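Local coordinates for protein LP04448p (Drosophila melanogaster, PDB 4QMH) that belongs to the XMAP215 family, which drives microtubule polymerization, and probably binds tubulin through TOG domains such as this one, at residues 209-214 against 235-240; 216-221 against 227-232; 181-186 against 200-205. All coordinates share one frame; numbering follows the deposited sequence.

Contact 1: residues 209-214 against 235-240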
ATOM      1  N   LEU A 209      -9.233 -14.378   9.767  1.00 13.00           N
ATOM      2  CA  LEU A 209      -9.195 -15.782   9.361  1.00 11.62           C
ATOM      3  C   LEU A 209      -9.718 -16.729  10.431  1.00 14.02           C
ATOM      4  O   LEU A 209     -10.257 -17.796  10.113  1.00 15.82           O
ATOM      5  CB  LEU A 209      -7.777 -16.199   8.973  1.00 12.28           C
ATOM      6  CG  LEU A 209      -7.207 -15.494   7.747  1.00  9.81           C
ATOM      7  CD1 LEU A 209      -5.870 -16.144   7.337  1.00 12.40           C
ATOM      8  CD2 LEU A 209      -8.209 -15.512   6.597  1.00 14.05           C
ATOM      9  N   GLY A 210      -9.549 -16.354  11.694  1.00 11.73           N
ATOM     10  CA  GLY A 210      -9.875 -17.241  12.801  1.00 15.27           C
ATOM     11  C   GLY A 210      -8.774 -18.234  13.154  1.00 14.61           C
ATOM     12  O   GLY A 210      -7.926 -18.564  12.325  1.00 14.53           O
ATOM     13  N   PHE A 211      -8.793 -18.720  14.394  1.00 14.65           N
ATOM     14  CA  PHE A 211      -7.778 -19.649  14.882  1.00 12.92           C
ATOM     15  C   PHE A 211      -7.689 -20.948  14.080  1.00 12.02           C
ATOM     16  O   PHE A 211      -6.602 -21.370  13.692  1.00 15.54           O
ATOM     17  CB  PHE A 211      -8.025 -19.985  16.356  1.00 14.64           C
ATOM     18  CG  PHE A 211      -7.032 -20.957  16.925  1.00 14.29           C
ATOM     19  CD1 PHE A 211      -5.824 -20.508  17.441  1.00 15.21           C
ATOM     20  CD2 PHE A 211      -7.295 -22.315  16.938  1.00 14.60           C
ATOM     21  CE1 PHE A 211      -4.900 -21.394  17.960  1.00 22.29           C
ATOM     22  CE2 PHE A 211      -6.372 -23.214  17.457  1.00 15.90           C
ATOM     23  CZ  PHE A 211      -5.172 -22.751  17.968  1.00 24.00           C
ATOM     24  N   ASP A 212      -8.833 -21.594  13.848  1.00 14.50           N
ATOM     25  CA  ASP A 212      -8.847 -22.880  13.165  1.00 14.80           C
ATOM     26  C   ASP A 212      -8.180 -22.833  11.784  1.00 12.64           C
ATOM     27  O   ASP A 212      -7.374 -23.703  11.446  1.00 15.81           O
ATOM     28  CB  ASP A 212     -10.281 -23.408  13.046  1.00 16.33           C
ATOM     29  CG  ASP A 212     -10.862 -23.841  14.387  1.00 26.09           C
ATOM     30  OD1 ASP A 212     -10.093 -24.000  15.363  1.00 24.26           O
ATOM     31  OD2 ASP A 212     -12.094 -24.042  14.458  1.00 26.29           O
ATOM     32  N   ALA A 213      -8.502 -21.808  11.002  1.00 17.62           N
ATOM     33  CA  ALA A 213      -7.932 -21.662   9.666  1.00 15.85           C
ATOM     34  C   ALA A 213      -6.419 -21.444   9.734  1.00 14.10           C
ATOM     35  O   ALA A 213      -5.662 -21.983   8.926  1.00 13.52           O
ATOM     36  CB  ALA A 213      -8.611 -20.523   8.909  1.00 19.43           C
ATOM     37  N   MET A 214      -5.969 -20.673  10.718  1.00 16.39           N
ATOM     38  CA  MET A 214      -4.539 -20.399  10.824  1.00 12.52           C
ATOM     39  C   MET A 214      -3.794 -21.635  11.287  1.00 14.64           C
ATOM     40  O   MET A 214      -2.689 -21.918  10.823  1.00 14.16           O
ATOM     41  CB  MET A 214      -4.270 -19.209  11.744  1.00 10.58           C
ATOM     42  CG  MET A 214      -4.846 -17.923  11.189  1.00 14.28           C
ATOM     43  SD  MET A 214      -4.443 -16.473  12.159  1.00 12.21           S
ATOM     44  CE  MET A 214      -2.692 -16.276  11.802  1.00  9.77           C
ATOM     45  N   LYS A 235      -1.356 -17.412  21.876  1.00 12.99           N
ATOM     46  CA  LYS A 235      -1.260 -16.160  22.625  1.00 13.14           C
ATOM     47  C   LYS A 235      -2.311 -15.138  22.159  1.00 17.39           C
ATOM     48  O   LYS A 235      -2.846 -14.380  22.968  1.00 15.59           O
ATOM     49  CB  LYS A 235       0.153 -15.579  22.537  1.00 19.61           C
ATOM     50  CG  LYS A 235       0.370 -14.336  23.379  1.00 24.87           C
ATOM     51  CD  LYS A 235       1.790 -13.824  23.229  1.00 26.79           C
ATOM     52  CE  LYS A 235       2.050 -12.612  24.120  1.00 34.31           C
ATOM     53  NZ  LYS A 235       3.459 -12.131  24.003  1.00 36.11           N
ATOM     54  N   ALA A 236      -2.618 -15.144  20.862  1.00 13.43           N
ATOM     55  CA  ALA A 236      -3.538 -14.164  20.271  1.00 12.92           C
ATOM     56  C   ALA A 236      -5.003 -14.534  20.469  1.00 18.91           C
ATOM     57  O   ALA A 236      -5.865 -13.666  20.635  1.00 15.08           O
ATOM     58  CB  ALA A 236      -3.247 -14.000  18.785  1.00 13.26           C
ATOM     59  N   ARG A 237      -5.279 -15.830  20.438  1.00 17.65           N
ATOM     60  CA  ARG A 237      -6.645 -16.330  20.464  1.00 21.81           C
ATOM     61  C   ARG A 237      -7.546 -15.745  21.567  1.00 21.07           C
ATOM     62  O   ARG A 237      -8.682 -15.352  21.297  1.00 17.75           O
ATOM     63  CB  ARG A 237      -6.616 -17.848  20.567  1.00 26.10           C
ATOM     64  CG  ARG A 237      -7.925 -18.499  20.301  1.00 26.27           C
ATOM     65  CD  ARG A 237      -7.821 -19.947  20.692  1.00 28.88           C
ATOM     66  NE  ARG A 237      -8.919 -20.734  20.163  1.00 40.42           N
ATOM     67  CZ  ARG A 237      -8.956 -22.056  20.217  1.00 36.07           C
ATOM     68  NH1 ARG A 237      -7.949 -22.714  20.773  1.00 37.49           N
ATOM     69  NH2 ARG A 237      -9.992 -22.712  19.715  1.00 40.80           N
ATOM     70  N   PRO A 238      -7.057 -15.702  22.815  1.00 20.65           N
ATOM     71  CA  PRO A 238      -7.933 -15.204  23.883  1.00 16.98           C
ATOM     72  C   PRO A 238      -8.246 -13.709  23.743  1.00 24.43           C
ATOM     73  O   PRO A 238      -9.108 -13.194  24.455  1.00 26.05           O
ATOM     74  CB  PRO A 238      -7.132 -15.483  25.159  1.00 22.26           C
ATOM     75  CG  PRO A 238      -5.715 -15.624  24.713  1.00 24.81           C
ATOM     76  CD  PRO A 238      -5.768 -16.193  23.335  1.00 19.43           C
ATOM     77  N   ASN A 239      -7.566 -13.032  22.825  1.00 22.92           N
ATOM     78  CA  ASN A 239      -7.791 -11.601  22.609  1.00 23.98           C
ATOM     79  C   ASN A 239      -8.691 -11.292  21.423  1.00 22.20           C
ATOM     80  O   ASN A 239      -8.927 -10.126  21.089  1.00 24.62           O
ATOM     81  CB  ASN A 239      -6.459 -10.870  22.484  1.00 22.84           C
ATOM     82  CG  ASN A 239      -5.731 -10.797  23.805  1.00 30.37           C
ATOM     83  OD1 ASN A 239      -6.281 -10.308  24.793  1.00 34.74           O
ATOM     84  ND2 ASN A 239      -4.512 -11.320  23.846  1.00 28.96           N
ATOM     85  N   LEU A 240      -9.194 -12.337  20.782  1.00 16.53           N
ATOM     86  CA  LEU A 240     -10.139 -12.161  19.692  1.00 16.00           C
ATOM     87  C   LEU A 240     -11.454 -11.598  20.225  1.00 21.42           C
ATOM     88  O   LEU A 240     -11.828 -11.858  21.368  1.00 24.91           O
ATOM     89  CB  LEU A 240     -10.410 -13.493  18.998  1.00 17.22           C
ATOM     90  CG  LEU A 240      -9.312 -14.105  18.132  1.00 14.72           C
ATOM     91  CD1 LEU A 240      -9.728 -15.505  17.708  1.00 13.58           C
ATOM     92  CD2 LEU A 240      -9.049 -13.238  16.920  1.00 16.05           C
TER
HETATM   93  O   HOH W   1     -11.769 -22.153  17.429  1.00 36.63           O

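Contact 2: residues 216-221 against 227-232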
ATOM      1  N   ARG A 216      -4.782 -24.714  10.669  1.00 17.96           N
ATOM      2  CA  ARG A 216      -4.771 -25.609   9.512  1.00 15.49           C
ATOM      3  C   ARG A 216      -3.639 -25.254   8.561  1.00 19.21           C
ATOM      4  O   ARG A 216      -2.958 -26.132   8.020  1.00 19.33           O
ATOM      5  CB  ARG A 216      -6.103 -25.556   8.755  1.00 21.85           C
ATOM      6  CG  ARG A 216      -7.229 -26.311   9.427  1.00 32.82           C
ATOM      7  CD  ARG A 216      -8.386 -26.559   8.469  1.00 34.27           C
ATOM      8  NE  ARG A 216      -9.052 -25.327   8.051  1.00 38.17           N
ATOM      9  CZ  ARG A 216     -10.034 -24.741   8.730  1.00 37.10           C
ATOM     10  NH1 ARG A 216     -10.462 -25.268   9.869  1.00 43.31           N
ATOM     11  NH2 ARG A 216     -10.586 -23.624   8.273  1.00 36.94           N
ATOM     12  N   ALA A 217      -3.448 -23.955   8.358  1.00 18.58           N
ATOM     13  CA  ALA A 217      -2.374 -23.463   7.506  1.00 17.45           C
ATOM     14  C   ALA A 217      -1.018 -23.863   8.079  1.00 17.05           C
ATOM     15  O   ALA A 217      -0.101 -24.217   7.340  1.00 17.64           O
ATOM     16  CB  ALA A 217      -2.475 -21.946   7.349  1.00 14.67           C
ATOM     17  N   LEU A 218      -0.889 -23.805   9.401  1.00 13.36           N
ATOM     18  CA  LEU A 218       0.354 -24.192  10.045  1.00 13.18           C
ATOM     19  C   LEU A 218       0.654 -25.671   9.791  1.00 17.14           C
ATOM     20  O   LEU A 218       1.780 -26.043   9.471  1.00 19.18           O
ATOM     21  CB  LEU A 218       0.282 -23.917  11.546  1.00 13.31           C
ATOM     22  CG  LEU A 218       1.470 -24.393  12.383  1.00 14.32           C
ATOM     23  CD1 LEU A 218       2.766 -23.740  11.937  1.00 16.47           C
ATOM     24  CD2 LEU A 218       1.207 -24.102  13.860  1.00 17.55           C
ATOM     25  N   ASP A 219      -0.361 -26.512   9.929  1.00 18.53           N
ATOM     26  CA  ASP A 219      -0.183 -27.943   9.714  1.00 19.92           C
ATOM     27  C   ASP A 219       0.155 -28.266   8.258  1.00 21.45           C
ATOM     28  O   ASP A 219       1.010 -29.105   7.989  1.00 26.30           O
ATOM     29  CB  ASP A 219      -1.440 -28.705  10.134  1.00 24.02           C
ATOM     30  CG  ASP A 219      -1.633 -28.731  11.634  1.00 30.73           C
ATOM     31  OD1 ASP A 219      -0.628 -28.610  12.367  1.00 34.80           O
ATOM     32  OD2 ASP A 219      -2.790 -28.879  12.080  1.00 37.79           O
ATOM     33  N   LYS A 220      -0.526 -27.610   7.327  1.00 22.38           N
ATOM     34  CA  LYS A 220      -0.329 -27.899   5.911  1.00 25.75           C
ATOM     35  C   LYS A 220       1.011 -27.404   5.388  1.00 25.18           C
ATOM     36  O   LYS A 220       1.692 -28.116   4.638  1.00 29.38           O
ATOM     37  CB  LYS A 220      -1.460 -27.322   5.061  1.00 31.36           C
ATOM     38  CG  LYS A 220      -1.170 -27.391   3.569  1.00 42.97           C
ATOM     39  CD  LYS A 220      -2.426 -27.597   2.736  1.00 52.23           C
ATOM     40  CE  LYS A 220      -3.308 -26.362   2.711  1.00 58.46           C
ATOM     41  NZ  LYS A 220      -4.455 -26.510   1.757  1.00 60.96           N
ATOM     42  N   GLN A 221       1.396 -26.194   5.791  1.00 20.06           N
ATOM     43  CA  GLN A 221       2.586 -25.559   5.248  1.00 21.81           C
ATOM     44  C   GLN A 221       3.869 -26.060   5.918  1.00 20.04           C
ATOM     45  O   GLN A 221       4.965 -25.946   5.357  1.00 26.72           O
ATOM     46  CB  GLN A 221       2.453 -24.032   5.344  1.00 21.79           C
ATOM     47  CG  GLN A 221       1.270 -23.502   4.518  1.00 23.65           C
ATOM     48  CD  GLN A 221       0.937 -22.046   4.781  1.00 25.12           C
ATOM     49  OE1 GLN A 221       1.704 -21.323   5.415  1.00 26.09           O
ATOM     50  NE2 GLN A 221      -0.217 -21.608   4.287  1.00 24.59           N
ATOM     51  N   LYS A 227       6.515 -24.872  16.865  1.00 19.42           N
ATOM     52  CA  LYS A 227       6.193 -24.630  18.274  1.00 18.72           C
ATOM     53  C   LYS A 227       6.026 -23.151  18.590  1.00 14.86           C
ATOM     54  O   LYS A 227       5.121 -22.765  19.334  1.00 17.59           O
ATOM     55  CB  LYS A 227       7.260 -25.240  19.192  1.00 18.77           C
ATOM     56  CG  LYS A 227       7.234 -26.752  19.240  1.00 32.22           C
ATOM     57  CD  LYS A 227       8.201 -27.274  20.297  1.00 41.46           C
ATOM     58  CE  LYS A 227       8.035 -28.774  20.508  1.00 49.36           C
ATOM     59  NZ  LYS A 227       8.883 -29.276  21.630  1.00 55.28           N
ATOM     60  N   ASP A 228       6.898 -22.321  18.027  1.00 14.40           N
ATOM     61  CA  ASP A 228       6.805 -20.883  18.225  1.00 14.42           C
ATOM     62  C   ASP A 228       5.631 -20.256  17.478  1.00 14.89           C
ATOM     63  O   ASP A 228       4.993 -19.337  17.987  1.00 15.01           O
ATOM     64  CB  ASP A 228       8.124 -20.218  17.853  1.00 15.84           C
ATOM     65  CG  ASP A 228       9.275 -20.738  18.694  1.00 26.45           C
ATOM     66  OD1 ASP A 228       9.261 -20.495  19.918  1.00 25.30           O
ATOM     67  OD2 ASP A 228      10.173 -21.408  18.142  1.00 27.78           O
ATOM     68  N   ILE A 229       5.339 -20.755  16.280  1.00 12.57           N
ATOM     69  CA  ILE A 229       4.190 -20.255  15.529  1.00 13.16           C
ATOM     70  C   ILE A 229       2.899 -20.602  16.269  1.00 15.06           C
ATOM     71  O   ILE A 229       2.019 -19.752  16.448  1.00 11.79           O
ATOM     72  CB  ILE A 229       4.171 -20.804  14.087  1.00 10.20           C
ATOM     73  CG1 ILE A 229       5.425 -20.335  13.334  1.00 14.74           C
ATOM     74  CG2 ILE A 229       2.911 -20.356  13.354  1.00 11.61           C
ATOM     75  CD1 ILE A 229       5.734 -21.152  12.100  1.00 17.04           C
ATOM     76  N   LEU A 230       2.798 -21.843  16.731  1.00 14.04           N
ATOM     77  CA  LEU A 230       1.614 -22.260  17.471  1.00 10.68           C
ATOM     78  C   LEU A 230       1.481 -21.442  18.756  1.00 12.00           C
ATOM     79  O   LEU A 230       0.378 -21.022  19.124  1.00 11.61           O
ATOM     80  CB  LEU A 230       1.646 -23.755  17.777  1.00 10.44           C
ATOM     81  CG  LEU A 230       0.438 -24.256  18.571  1.00 10.16           C
ATOM     82  CD1 LEU A 230      -0.862 -23.966  17.827  1.00 13.36           C
ATOM     83  CD2 LEU A 230       0.598 -25.732  18.860  1.00 16.05           C
ATOM     84  N   ALA A 231       2.600 -21.190  19.421  1.00 11.33           N
ATOM     85  CA  ALA A 231       2.576 -20.372  20.630  1.00 14.48           C
ATOM     86  C   ALA A 231       1.985 -18.997  20.347  1.00 11.47           C
ATOM     87  O   ALA A 231       1.185 -18.490  21.132  1.00 12.74           O
ATOM     88  CB  ALA A 231       3.980 -20.242  21.226  1.00 15.25           C
ATOM     89  N   ALA A 232       2.379 -18.399  19.223  1.00 12.12           N
ATOM     90  CA  ALA A 232       1.849 -17.098  18.808  1.00  9.69           C
ATOM     91  C   ALA A 232       0.346 -17.154  18.540  1.00  9.46           C
ATOM     92  O   ALA A 232      -0.399 -16.256  18.928  1.00 11.33           O
ATOM     93  CB  ALA A 232       2.588 -16.595  17.577  1.00 11.11           C
TER

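Contact 3: residues 181-186 against 200-205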
ATOM      1  N   PRO A 181       1.956 -17.377   4.992  1.00  9.58           N
ATOM      2  CA  PRO A 181       3.321 -17.926   4.964  1.00 10.59           C
ATOM      3  C   PRO A 181       4.365 -16.899   5.377  1.00 13.92           C
ATOM      4  O   PRO A 181       5.376 -17.248   5.998  1.00 13.06           O
ATOM      5  CB  PRO A 181       3.510 -18.315   3.495  1.00 11.23           C
ATOM      6  CG  PRO A 181       2.125 -18.575   2.997  1.00 14.73           C
ATOM      7  CD  PRO A 181       1.255 -17.573   3.713  1.00 13.52           C
ATOM      8  N   HIS A 182       4.126 -15.636   5.048  1.00 10.69           N
ATOM      9  CA  HIS A 182       5.100 -14.596   5.372  1.00  8.70           C
ATOM     10  C   HIS A 182       5.012 -14.284   6.858  1.00 12.57           C
ATOM     11  O   HIS A 182       6.021 -14.062   7.508  1.00 11.89           O
ATOM     12  CB  HIS A 182       4.862 -13.359   4.519  1.00  7.53           C
ATOM     13  CG  HIS A 182       4.796 -13.667   3.059  1.00 15.64           C
ATOM     14  ND1 HIS A 182       5.896 -14.083   2.341  1.00 24.51           N
ATOM     15  CD2 HIS A 182       3.759 -13.657   2.190  1.00 16.90           C
ATOM     16  CE1 HIS A 182       5.541 -14.299   1.086  1.00 24.67           C
ATOM     17  NE2 HIS A 182       4.250 -14.049   0.968  1.00 23.13           N
ATOM     18  N   LEU A 183       3.802 -14.304   7.403  1.00  9.40           N
ATOM     19  CA  LEU A 183       3.645 -14.103   8.834  1.00  7.36           C
ATOM     20  C   LEU A 183       4.425 -15.185   9.585  1.00 10.46           C
ATOM     21  O   LEU A 183       5.147 -14.896  10.541  1.00 10.72           O
ATOM     22  CB  LEU A 183       2.171 -14.189   9.207  1.00  7.15           C
ATOM     23  CG  LEU A 183       1.866 -14.039  10.696  1.00  6.36           C
ATOM     24  CD1 LEU A 183       2.134 -12.626  11.134  1.00  9.12           C
ATOM     25  CD2 LEU A 183       0.408 -14.393  10.923  1.00  8.45           C
ATOM     26  N   TYR A 184       4.275 -16.437   9.155  1.00 10.06           N
ATOM     27  CA  TYR A 184       4.894 -17.553   9.873  1.00 11.42           C
ATOM     28  C   TYR A 184       6.423 -17.526   9.791  1.00 15.65           C
ATOM     29  O   TYR A 184       7.116 -17.962  10.714  1.00 16.00           O
ATOM     30  CB  TYR A 184       4.337 -18.894   9.387  1.00  9.56           C
ATOM     31  CG  TYR A 184       2.897 -19.135   9.800  1.00 10.17           C
ATOM     32  CD1 TYR A 184       2.243 -18.255  10.656  1.00  9.85           C
ATOM     33  CD2 TYR A 184       2.201 -20.257   9.354  1.00 10.53           C
ATOM     34  CE1 TYR A 184       0.930 -18.472  11.044  1.00  9.98           C
ATOM     35  CE2 TYR A 184       0.882 -20.485   9.741  1.00  9.50           C
ATOM     36  CZ  TYR A 184       0.260 -19.584  10.585  1.00  9.31           C
ATOM     37  OH  TYR A 184      -1.046 -19.793  10.973  1.00 13.19           O
ATOM     38  N   ALA A 185       6.953 -17.000   8.697  1.00 13.10           N
ATOM     39  CA  ALA A 185       8.399 -16.827   8.599  1.00 10.43           C
ATOM     40  C   ALA A 185       8.872 -15.637   9.430  1.00 15.39           C
ATOM     41  O   ALA A 185       9.877 -15.724  10.139  1.00 16.33           O
ATOM     42  CB  ALA A 185       8.810 -16.649   7.164  1.00  9.54           C
ATOM     43  N   HIS A 186       8.149 -14.525   9.337  1.00 12.09           N
ATOM     44  CA  HIS A 186       8.618 -13.270   9.924  1.00 10.67           C
ATOM     45  C   HIS A 186       8.457 -13.184  11.440  1.00 16.32           C
ATOM     46  O   HIS A 186       9.151 -12.405  12.086  1.00 15.46           O
ATOM     47  CB  HIS A 186       7.992 -12.064   9.209  1.00 10.60           C
ATOM     48  CG  HIS A 186       8.325 -12.000   7.753  1.00 10.04           C
ATOM     49  ND1 HIS A 186       7.681 -11.158   6.869  1.00 10.45           N
ATOM     50  CD2 HIS A 186       9.230 -12.689   7.019  1.00  8.91           C
ATOM     51  CE1 HIS A 186       8.174 -11.333   5.660  1.00 10.59           C
ATOM     52  NE2 HIS A 186       9.114 -12.264   5.723  1.00 11.27           N
ATOM     53  N   GLU A 200       2.946  -8.701  16.433  1.00 13.55           N
ATOM     54  CA  GLU A 200       1.846  -7.791  16.735  1.00 12.26           C
ATOM     55  C   GLU A 200       0.715  -7.907  15.722  1.00 13.11           C
ATOM     56  O   GLU A 200      -0.417  -7.554  16.015  1.00 13.77           O
ATOM     57  CB  GLU A 200       2.345  -6.349  16.823  1.00 15.00           C
ATOM     58  CG  GLU A 200       3.280  -6.131  18.000  1.00 19.71           C
ATOM     59  CD  GLU A 200       3.668  -4.684  18.179  1.00 26.53           C
ATOM     60  OE1 GLU A 200       3.131  -3.824  17.445  1.00 31.13           O
ATOM     61  OE2 GLU A 200       4.505  -4.412  19.066  1.00 27.13           O
ATOM     62  N   ALA A 201       1.030  -8.413  14.533  1.00  9.29           N
ATOM     63  CA  ALA A 201       0.054  -8.531  13.455  1.00  7.98           C
ATOM     64  C   ALA A 201      -0.724  -9.846  13.538  1.00  8.10           C
ATOM     65  O   ALA A 201      -1.710 -10.033  12.835  1.00  9.95           O
ATOM     66  CB  ALA A 201       0.755  -8.418  12.102  1.00 10.78           C
ATOM     67  N   VAL A 202      -0.281 -10.765  14.392  1.00  8.11           N
ATOM     68  CA  VAL A 202      -0.954 -12.060  14.489  1.00  7.64           C
ATOM     69  C   VAL A 202      -2.439 -11.900  14.812  1.00  9.51           C
ATOM     70  O   VAL A 202      -3.294 -12.508  14.154  1.00 10.53           O
ATOM     71  CB  VAL A 202      -0.288 -12.972  15.537  1.00  9.17           C
ATOM     72  CG1 VAL A 202      -1.129 -14.235  15.763  1.00 11.20           C
ATOM     73  CG2 VAL A 202       1.116 -13.365  15.077  1.00 11.31           C
ATOM     74  N   LEU A 203      -2.751 -11.060  15.800  1.00 10.64           N
ATOM     75  CA  LEU A 203      -4.141 -10.880  16.210  1.00 10.08           C
ATOM     76  C   LEU A 203      -4.986 -10.323  15.073  1.00 11.53           C
ATOM     77  O   LEU A 203      -6.089 -10.807  14.809  1.00 10.19           O
ATOM     78  CB  LEU A 203      -4.241  -9.975  17.444  1.00 12.05           C
ATOM     79  CG  LEU A 203      -5.670  -9.685  17.906  1.00 12.74           C
ATOM     80  CD1 LEU A 203      -6.376 -10.980  18.300  1.00 11.67           C
ATOM     81  CD2 LEU A 203      -5.656  -8.691  19.067  1.00 17.53           C
ATOM     82  N   GLY A 204      -4.474  -9.300  14.400  1.00 11.19           N
ATOM     83  CA  GLY A 204      -5.174  -8.725  13.266  1.00 12.18           C
ATOM     84  C   GLY A 204      -5.497  -9.727  12.173  1.00 11.05           C
ATOM     85  O   GLY A 204      -6.598  -9.723  11.642  1.00 12.30           O
ATOM     86  N   ILE A 205      -4.522 -10.556  11.798  1.00  9.82           N
ATOM     87  CA  ILE A 205      -4.748 -11.618  10.822  1.00 11.77           C
ATOM     88  C   ILE A 205      -5.816 -12.580  11.328  1.00 11.87           C
ATOM     89  O   ILE A 205      -6.746 -12.938  10.604  1.00 10.84           O
ATOM     90  CB  ILE A 205      -3.440 -12.410  10.534  1.00 10.69           C
ATOM     91  CG1 ILE A 205      -2.345 -11.472   9.993  1.00 20.67           C
ATOM     92  CG2 ILE A 205      -3.708 -13.590   9.597  1.00 12.79           C
ATOM     93  CD1 ILE A 205      -2.498 -11.101   8.541  1.00 20.20           C
TER

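Contact 1: residues 209-214 against 235-240
F211 and R237 meet face to face on the surface of the domain: the guanidinium lies flat over one side of the phenyl ring, centres 4.0 Å apart and planes 3° from parallel. The stack is offset, so that R237 CZ stands 3.7 Å from F211 CD2 instead of over the ring centre. R237 NH1 continues outward to the rim, 3.7 Å from F211 CE2, while NE lies nearer CG. This is a cation-pi contact, and R237 CD adds a CH-pi contact 4.1 Å from the F211 centroid. Two conformations bring the groups together: F211 holds CG opposite its backbone nitrogen (chi1 179°), and R237 runs out fully extended, so its aliphatic part crosses the CD1 side of the ring before the charged end reaches CD2 and CE2.

D212 OD1 sits at the edge of the F211 ring, in its plane. It is 4.5 Å from R237 NH2 but well out of the guanidinium plane, so no N-H points at it and any attraction is probably only electrostatic. A water joins them, donating to D212 OD1 at 3.2 Å and accepting from R237 NH2 at 2.9 Å. G210 occupies the N-cap position of helix 211-221 with a positive phi (84°), where a side chain would run into the carbonyl oxygen of L209.

The contact joins the start of helix 211-221 to the 3-10 turn following helix 226-236. Behind it, F211 also packs on L233, and M214 reaches inward to L183 of helix 173-186 and to I205 and M206 of helix 192-209.

Contact 2: residues 216-221 against 227-232
The last two helices of this TOG domain, 211-221 and 226-236, form a roughly antiparallel helical hairpin at the C-terminal end of the solenoid, and here L218 of the first helix reaches across to I229 and L230 of the second. The contact is purely apolar and largely buried. L218 holds CG opposite its backbone nitrogen (chi1 174°), which sends the isobutyl group straight across the gap, where its two methyls divide the work. CD1 goes to the isoleucine, 3.7 Å from I229 CG2, and also touches I229 CD1 at 3.9 Å. CD2 turns to the next residue, 4.0 Å from L230 CB, and so lies against the base of that side chain and not its branched end.

I229 presents its CG2 branch to the leucine, while CG1 stands beside the backbone nitrogen and carries CD1 round to the same methyl; both branches thus hold L218 CD1. L230 meets L218 at about a right angle. An alanine here lacks CG and both methyls and would probably open a gap in front of I229 CG2 and L230 CB, leaving the hairpin less firmly packed.

Beneath the pair lies helix 173-186, whose Y184 touches both L218 and I229, while A217 packs on V180. P223, in the short connection between the two helices, also touches L218 and I229.

Contact 3: residues 181-186 against 200-205
Two flat groups flank the place where L183 meets V202 and I205 in a helical hairpin of the HEAT-like solenoid that makes up TOG domains. The H186 ring has the carbonyl O of H182 over one face, 3.1 Å above its plane and shifted toward the rim; W156 of helix 149-162 meets the same imidazole nearly perpendicularly and is hydrogen-bonded through NE1 to H186 ND1. The Y184 ring turns to the following helices and touches L233, with its hydroxyl hydrogen-bonded to M214 O, so this buried polar group is satisfied.

Helices 173-186 and 192-209 pack roughly antiparallel, and L183 carries the contact between them. With CG swung opposite the backbone nitrogen (chi1 178°), its methyls spread over two residues that lie three apart, nearly one helical turn, on the opposing helix. CD1 approaches V202 CG2 at 4.1 Å, the two side chains crossing at about a right angle. V202 CG2 stands beside its own backbone nitrogen, on the flank that faces the leucine, while CG1 packs against A236 instead.

W156 of helix 149-162 touches both L183 and A201. The second leucine methyl completes the contact: L183 CD2 rests 4.1 Å from I205 CG1, as the two side chains slide past each other in opposite directions.

How the contacts relate
Along the chain contact 3 comes first: 181-186, at the end of helix 173-186, is met again by 200-205, closing a loop with 13 residues between. Helix 192-209 then passes through G210 into helix 211-221, where contact 1 opens. Before contact 1 closes at 235-240, the chain turns back on itself in contact 2, which therefore nests within it; contact 3 precedes both in series. Contacts 1 and 2 secure the two ends of one helix pair, with centres about 11 Å apart. Contact 3, its centre about 11 Å from each, joins the preceding helix pair, against which the terminal pair packs, for instance with A236 O 3.6 Å from L203 CD1 and Q221 OE1 3.7 Å from P181 CG.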